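Local coordinates for protein putative aldehyde dehydrogenase (Burkholderia cenocepacia, PDB 4YWE) that probably oxidises aldehydes to carboxylic acids with NAD or NADP as acceptor, as a member of the aldehyde dehydrogenase family, at residues A[417-422]-A[434-439]; A[440-445]-A[452-457]. One frame throughout, in Å; residues are numbered along the deposited sequence.

Contact 1. Residues A[417-422]-A[434-439]. With EDO (1,2-ethanediol), chain N.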
loop_
_atom_site.group_PDB
_atom_site.type_symbol
_atom_site.label_atom_id
_atom_site.label_comp_id
_atom_site.label_asym_id
_atom_site.label_seq_id
_atom_site.Cartn_x
_atom_site.Cartn_y
_atom_site.Cartn_z
ATOM N N LEU A 417 23.950 4.016 -9.817
ATOM C CA LEU A 417 23.268 4.887 -8.867
ATOM C C LEU A 417 22.147 5.687 -9.527
ATOM O O LEU A 417 20.990 5.612 -9.109
ATOM C CB LEU A 417 24.276 5.834 -8.210
ATOM C CG LEU A 417 23.767 6.713 -7.068
ATOM C CD1 LEU A 417 23.155 5.860 -5.974
ATOM C CD2 LEU A 417 24.895 7.565 -6.510
ATOM N N VAL A 418 22.499 6.451 -10.557
ATOM C CA VAL A 418 21.549 7.301 -11.269
ATOM C C VAL A 418 21.855 7.245 -12.767
ATOM O O VAL A 418 23.003 7.049 -13.160
ATOM C CB VAL A 418 21.595 8.758 -10.723
ATOM C CG1 VAL A 418 20.940 9.744 -11.681
ATOM C CG2 VAL A 418 20.938 8.840 -9.349
ATOM N N ALA A 419 20.829 7.380 -13.602
ATOM C CA ALA A 419 21.037 7.477 -15.041
ATOM C C ALA A 419 20.086 8.497 -15.662
ATOM O O ALA A 419 18.927 8.603 -15.259
ATOM C CB ALA A 419 20.863 6.119 -15.697
ATOM N N GLY A 420 20.588 9.248 -16.636
ATOM C CA GLY A 420 19.777 10.218 -17.352
ATOM C C GLY A 420 19.566 9.840 -18.806
ATOM O O GLY A 420 20.501 9.427 -19.492
ATOM N N ILE A 421 18.330 9.979 -19.277
ATOM C CA ILE A 421 17.985 9.643 -20.654
ATOM C C ILE A 421 17.496 10.878 -21.400
ATOM O O ILE A 421 16.535 11.524 -20.981
ATOM C CB ILE A 421 16.917 8.536 -20.708
ATOM C CG1 ILE A 421 17.435 7.252 -20.056
ATOM C CG2 ILE A 421 16.499 8.275 -22.147
ATOM C CD1 ILE A 421 16.395 6.151 -19.977
ATOM N N TRP A 422 18.152 11.204 -22.509
ATOM C CA TRP A 422 17.740 12.343 -23.321
ATOM C C TRP A 422 17.354 11.903 -24.730
ATOM O O TRP A 422 18.216 11.606 -25.558
ATOM C CB TRP A 422 18.850 13.394 -23.375
ATOM C CG TRP A 422 19.187 13.970 -22.034
ATOM C CD1 TRP A 422 20.115 13.503 -21.150
ATOM C CD2 TRP A 422 18.590 15.117 -21.416
ATOM N NE1 TRP A 422 20.137 14.289 -20.024
ATOM C CE2 TRP A 422 19.208 15.290 -20.163
ATOM C CE3 TRP A 422 17.591 16.018 -21.803
ATOM C CZ2 TRP A 422 18.865 16.321 -19.294
ATOM C CZ3 TRP A 422 17.252 17.045 -20.939
ATOM C CH2 TRP A 422 17.886 17.187 -19.700
ATOM N N ARG A 434 13.954 0.584 -18.188
ATOM C CA ARG A 434 13.813 -0.764 -17.654
ATOM C C ARG A 434 15.139 -1.518 -17.714
ATOM O O ARG A 434 15.429 -2.345 -16.852
ATOM C CB ARG A 434 12.737 -1.536 -18.420
ATOM N N ARG A 435 15.941 -1.224 -18.734
ATOM C CA ARG A 435 17.197 -1.938 -18.955
ATOM C C ARG A 435 18.335 -1.413 -18.084
ATOM O O ARG A 435 19.197 -2.177 -17.652
ATOM C CB ARG A 435 17.608 -1.854 -20.429
ATOM C CG ARG A 435 16.687 -2.593 -21.386
ATOM C CD ARG A 435 17.244 -2.578 -22.802
ATOM N NE ARG A 435 18.499 -3.320 -22.907
ATOM C CZ ARG A 435 19.231 -3.401 -24.015
ATOM N NH1 ARG A 435 18.837 -2.783 -25.120
ATOM N NH2 ARG A 435 20.358 -4.098 -24.020
ATOM N N LEU A 436 18.341 -0.108 -17.835
ATOM C CA LEU A 436 19.425 0.520 -17.087
ATOM C C LEU A 436 19.466 0.040 -15.640
ATOM O O LEU A 436 18.428 -0.155 -15.008
ATOM C CB LEU A 436 19.293 2.043 -17.130
ATOM C CG LEU A 436 19.453 2.699 -18.503
ATOM C CD1 LEU A 436 19.287 4.207 -18.404
ATOM C CD2 LEU A 436 20.799 2.349 -19.117
ATOM N N ARG A 437 20.676 -0.156 -15.125
ATOM C CA ARG A 437 20.860 -0.547 -13.733
ATOM C C ARG A 437 21.137 0.680 -12.874
ATOM O O ARG A 437 22.263 1.176 -12.829
ATOM C CB ARG A 437 22.001 -1.557 -13.598
ATOM C CG ARG A 437 21.752 -2.876 -14.306
ATOM C CD ARG A 437 22.974 -3.775 -14.225
ATOM N NE ARG A 437 22.784 -5.029 -14.945
ATOM C CZ ARG A 437 23.724 -5.958 -15.082
ATOM N NH1 ARG A 437 24.923 -5.773 -14.547
ATOM N NH2 ARG A 437 23.466 -7.073 -15.753
ATOM N N ALA A 438 20.102 1.167 -12.199
ATOM C CA ALA A 438 20.218 2.356 -11.363
ATOM C C ALA A 438 19.041 2.455 -10.405
ATOM O O ALA A 438 17.959 1.940 -10.684
ATOM C CB ALA A 438 20.304 3.611 -12.225
ATOM N N GLY A 439 19.257 3.116 -9.273
ATOM C CA GLY A 439 18.180 3.382 -8.341
ATOM C C GLY A 439 17.218 4.414 -8.895
ATOM O O GLY A 439 16.019 4.378 -8.612
HETATM C C1 EDO N . 11.676 -4.062 -14.951
HETATM O O1 EDO N . 12.021 -2.674 -15.016
HETATM C C2 EDO N . 12.693 -4.875 -15.742
HETATM O O2 EDO N . 14.004 -4.646 -15.210
#
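Leu-436 and Ala-438 pack their side chains against strand 418-422 where the chain leaves helix 426-435 and turns into strand 440-443, within a beta-alpha-beta unit at the end of the sheet within this chain, in the aldehyde dehydrogenase fold. The tight part of the contact is apolar. Leu-436 has CG anti to its carbonyl carbon (chi1 -65°), and its extended chain carries one methyl, CD1, to the strand. That methyl of Leu-436 meets CB of Ala-419 at 3.7 Å and CD1 of Ile-421 at 3.8 Å, touching two residues that point to the same side of the strand. The Ile-421 and Leu-436 side chains cross obliquely. Ile-264 of the neighbouring strand 261-265 also touches Leu-436. Further along, Ala-438 CB is 4.3 Å from Ala-419 CB. The same Ala-438 CB lies 3.8 Å from Leu-417 O.

The loose side is that of the arginines: Arg-437 starts its side chain away from the strand and is exposed, as is Arg-435. The connection itself is held at the subunit interface, where Arg-437 N is hydrogen-bonded to Asn-411 OD1 and Leu-436 O accepts a hydrogen bond from Lys-480 of the second subunit. An ethanediol molecule, probably from the crystallisation liquor, sits beside Arg-434, between the two subunits. At the Leu-417 end of the contact the two backbones are joined by one weak hydrogen bond: Gly-439 N lies 3.0 Å from Leu-417 O, but the N-H···O angle is bent to 128°.

Contact 2. Residues A[440-445]-A[452-457]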
loop_
_atom_site.group_PDB
_atom_site.type_symbol
_atom_site.label_atom_id
_atom_site.label_comp_id
_atom_site.label_asym_id
_atom_site.label_seq_id
_atom_site.Cartn_x
_atom_site.Cartn_y
_atom_site.Cartn_z
ATOM N N GLN A 440 17.750 5.338 -9.690
ATOM C CA GLN A 440 16.943 6.386 -10.304
ATOM C C GLN A 440 17.233 6.527 -11.794
ATOM O O GLN A 440 18.385 6.464 -12.223
ATOM C CB GLN A 440 17.182 7.730 -9.612
ATOM C CG GLN A 440 16.631 7.819 -8.202
ATOM C CD GLN A 440 16.919 9.157 -7.554
ATOM O OE1 GLN A 440 17.809 9.890 -7.984
ATOM N NE2 GLN A 440 16.163 9.487 -6.513
ATOM N N VAL A 441 16.177 6.716 -12.578
ATOM C CA VAL A 441 16.320 7.021 -13.996
ATOM C C VAL A 441 15.559 8.307 -14.299
ATOM O O VAL A 441 14.373 8.425 -13.989
ATOM C CB VAL A 441 15.825 5.864 -14.885
ATOM C CG1 VAL A 441 15.980 6.226 -16.351
ATOM C CG2 VAL A 441 16.585 4.584 -14.569
ATOM N N PHE A 442 16.246 9.273 -14.896
ATOM C CA PHE A 442 15.621 10.548 -15.227
ATOM C C PHE A 442 15.435 10.687 -16.732
ATOM O O PHE A 442 16.376 10.502 -17.505
ATOM C CB PHE A 442 16.449 11.711 -14.678
ATOM C CG PHE A 442 16.546 11.730 -13.179
ATOM C CD1 PHE A 442 15.566 12.344 -12.416
ATOM C CD2 PHE A 442 17.614 11.132 -12.531
ATOM C CE1 PHE A 442 15.650 12.363 -11.037
ATOM C CE2 PHE A 442 17.705 11.146 -11.152
ATOM C CZ PHE A 442 16.722 11.763 -10.405
ATOM N N ILE A 443 14.213 11.008 -17.140
ATOM C CA ILE A 443 13.889 11.156 -18.552
ATOM C C ILE A 443 13.784 12.631 -18.916
ATOM O O ILE A 443 12.916 13.346 -18.405
ATOM C CB ILE A 443 12.595 10.407 -18.903
ATOM C CG1 ILE A 443 12.771 8.906 -18.660
ATOM C CG2 ILE A 443 12.197 10.676 -20.347
ATOM C CD1 ILE A 443 11.563 8.076 -19.029
ATOM N N ASN A 444 14.678 13.070 -19.800
ATOM C CA ASN A 444 14.739 14.457 -20.261
ATOM C C ASN A 444 14.886 15.437 -19.098
ATOM O O ASN A 444 14.365 16.552 -19.130
ATOM C CB ASN A 444 13.507 14.794 -21.104
ATOM C CG ASN A 444 13.490 14.047 -22.426
ATOM O OD1 ASN A 444 14.541 13.755 -22.997
ATOM N ND2 ASN A 444 12.298 13.731 -22.915
ATOM N N ASN A 445 15.608 14.994 -18.074
ATOM C CA ASN A 445 16.005 15.832 -16.952
ATOM C C ASN A 445 17.104 15.091 -16.200
ATOM O O ASN A 445 17.566 14.044 -16.653
ATOM C CB ASN A 445 14.823 16.149 -16.029
ATOM C CG ASN A 445 14.372 14.948 -15.221
ATOM O OD1 ASN A 445 14.540 14.909 -14.003
ATOM N ND2 ASN A 445 13.785 13.966 -15.895
ATOM N N VAL A 452 13.605 15.089 -2.937
ATOM C CA VAL A 452 13.311 14.689 -1.567
ATOM C C VAL A 452 12.319 13.530 -1.556
ATOM O O VAL A 452 12.437 12.602 -0.753
ATOM C CB VAL A 452 12.780 15.887 -0.751
ATOM C CG1 VAL A 452 12.154 15.424 0.555
ATOM C CG2 VAL A 452 13.901 16.885 -0.491
ATOM N N GLU A 453 11.353 13.579 -2.468
ATOM C CA GLU A 453 10.314 12.558 -2.545
ATOM C C GLU A 453 10.774 11.322 -3.315
ATOM O O GLU A 453 10.090 10.299 -3.320
ATOM C CB GLU A 453 9.053 13.130 -3.200
ATOM C CG GLU A 453 8.485 14.366 -2.519
ATOM C CD GLU A 453 9.069 15.662 -3.054
ATOM O OE1 GLU A 453 10.234 15.659 -3.502
ATOM O OE2 GLU A 453 8.357 16.688 -3.028
ATOM N N LEU A 454 11.930 11.418 -3.962
ATOM C CA LEU A 454 12.407 10.345 -4.831
ATOM C C LEU A 454 13.375 9.419 -4.105
ATOM O O LEU A 454 14.479 9.835 -3.748
ATOM C CB LEU A 454 13.083 10.925 -6.075
ATOM C CG LEU A 454 12.354 12.071 -6.779
ATOM C CD1 LEU A 454 13.126 12.514 -8.011
ATOM C CD2 LEU A 454 10.934 11.668 -7.145
ATOM N N PRO A 455 12.965 8.158 -3.886
ATOM C CA PRO A 455 13.823 7.162 -3.235
ATOM C C PRO A 455 15.173 7.034 -3.935
ATOM O O PRO A 455 15.231 6.866 -5.154
ATOM C CB PRO A 455 13.008 5.873 -3.352
ATOM C CG PRO A 455 11.591 6.345 -3.398
ATOM C CD PRO A 455 11.640 7.605 -4.216
ATOM N N PHE A 456 16.243 7.122 -3.154
ATOM C CA PHE A 456 17.595 7.219 -3.687
ATOM C C PHE A 456 18.460 6.085 -3.154
ATOM O O PHE A 456 18.414 5.766 -1.968
ATOM C CB PHE A 456 18.197 8.580 -3.323
ATOM C CG PHE A 456 19.535 8.855 -3.952
ATOM C CD1 PHE A 456 19.620 9.455 -5.197
ATOM C CD2 PHE A 456 20.707 8.539 -3.283
ATOM C CE1 PHE A 456 20.850 9.721 -5.772
ATOM C CE2 PHE A 456 21.939 8.801 -3.852
ATOM C CZ PHE A 456 22.011 9.393 -5.099
ATOM N N GLY A 457 19.247 5.480 -4.036
ATOM C CA GLY A 457 20.106 4.372 -3.662
ATOM C C GLY A 457 20.693 3.678 -4.874
ATOM O O GLY A 457 20.238 3.885 -5.999
#
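The nearest CA atoms of the two segments, strand 440-443 with its continuation and the irregular 452-457, are those of Gln-440 and Phe-456, 6.7 Å apart, and side chains bridge the gap. Gln-440 does most of this. Its CG stands anti to the carbonyl carbon (chi1 -70°) and the chain runs on extended, bringing the amide to the loop. NE2 of Gln-440 donates to Pro-455 O at 3.1 Å with an N-H···O angle of 140°; it approaches from above the carbonyl plane, not along a lone pair. Leu-454 O lies 3.3 Å from NE2 of Gln-440. The other amide atom, OE1 of Gln-440, reaches the edge of the Phe-456 ring, 3.4 Å from CD1, with amide and ring planes almost perpendicular at 83°. Nearby, CE1 of Phe-442 touches CD1 of Leu-454 at 3.9 Å, the methyl approaching the edge of the ring.

Phe-456 also makes a cation-pi contact with Lys-468 and lies near Glu-256, the predicted active-site residue. A buried amide is thus held by its N-H on a carbonyl, while its partly negative oxygen faces the ring's partly positive C-H rim, an arrangement that would fix the amide's rotation.

Overall arrangement
Contacts 1 and 2 follow in series along the chain, their centres 9 Å apart on the same side of the chain's centre. Helix 426-435 leads through contact 1 into strand 440-443, from which contact 2 begins. Strands 418-422 and 440-443 are parallel neighbours in one mixed sheet, with Ile-421 N 2.7 Å from Phe-442 O, a probable hydrogen bond. Ile-421 O and Asn-444 N form a second probable hydrogen bond, and Leu-417 CD1 also packs on Gly-457. Strand 440-443 is outermost within this chain, but a parallel strand of the second subunit continues the sheet. Together the contacts connect the subunit interface with the surroundings of the predicted active-site residue Glu-256, which both Leu-417 and Phe-456 approach.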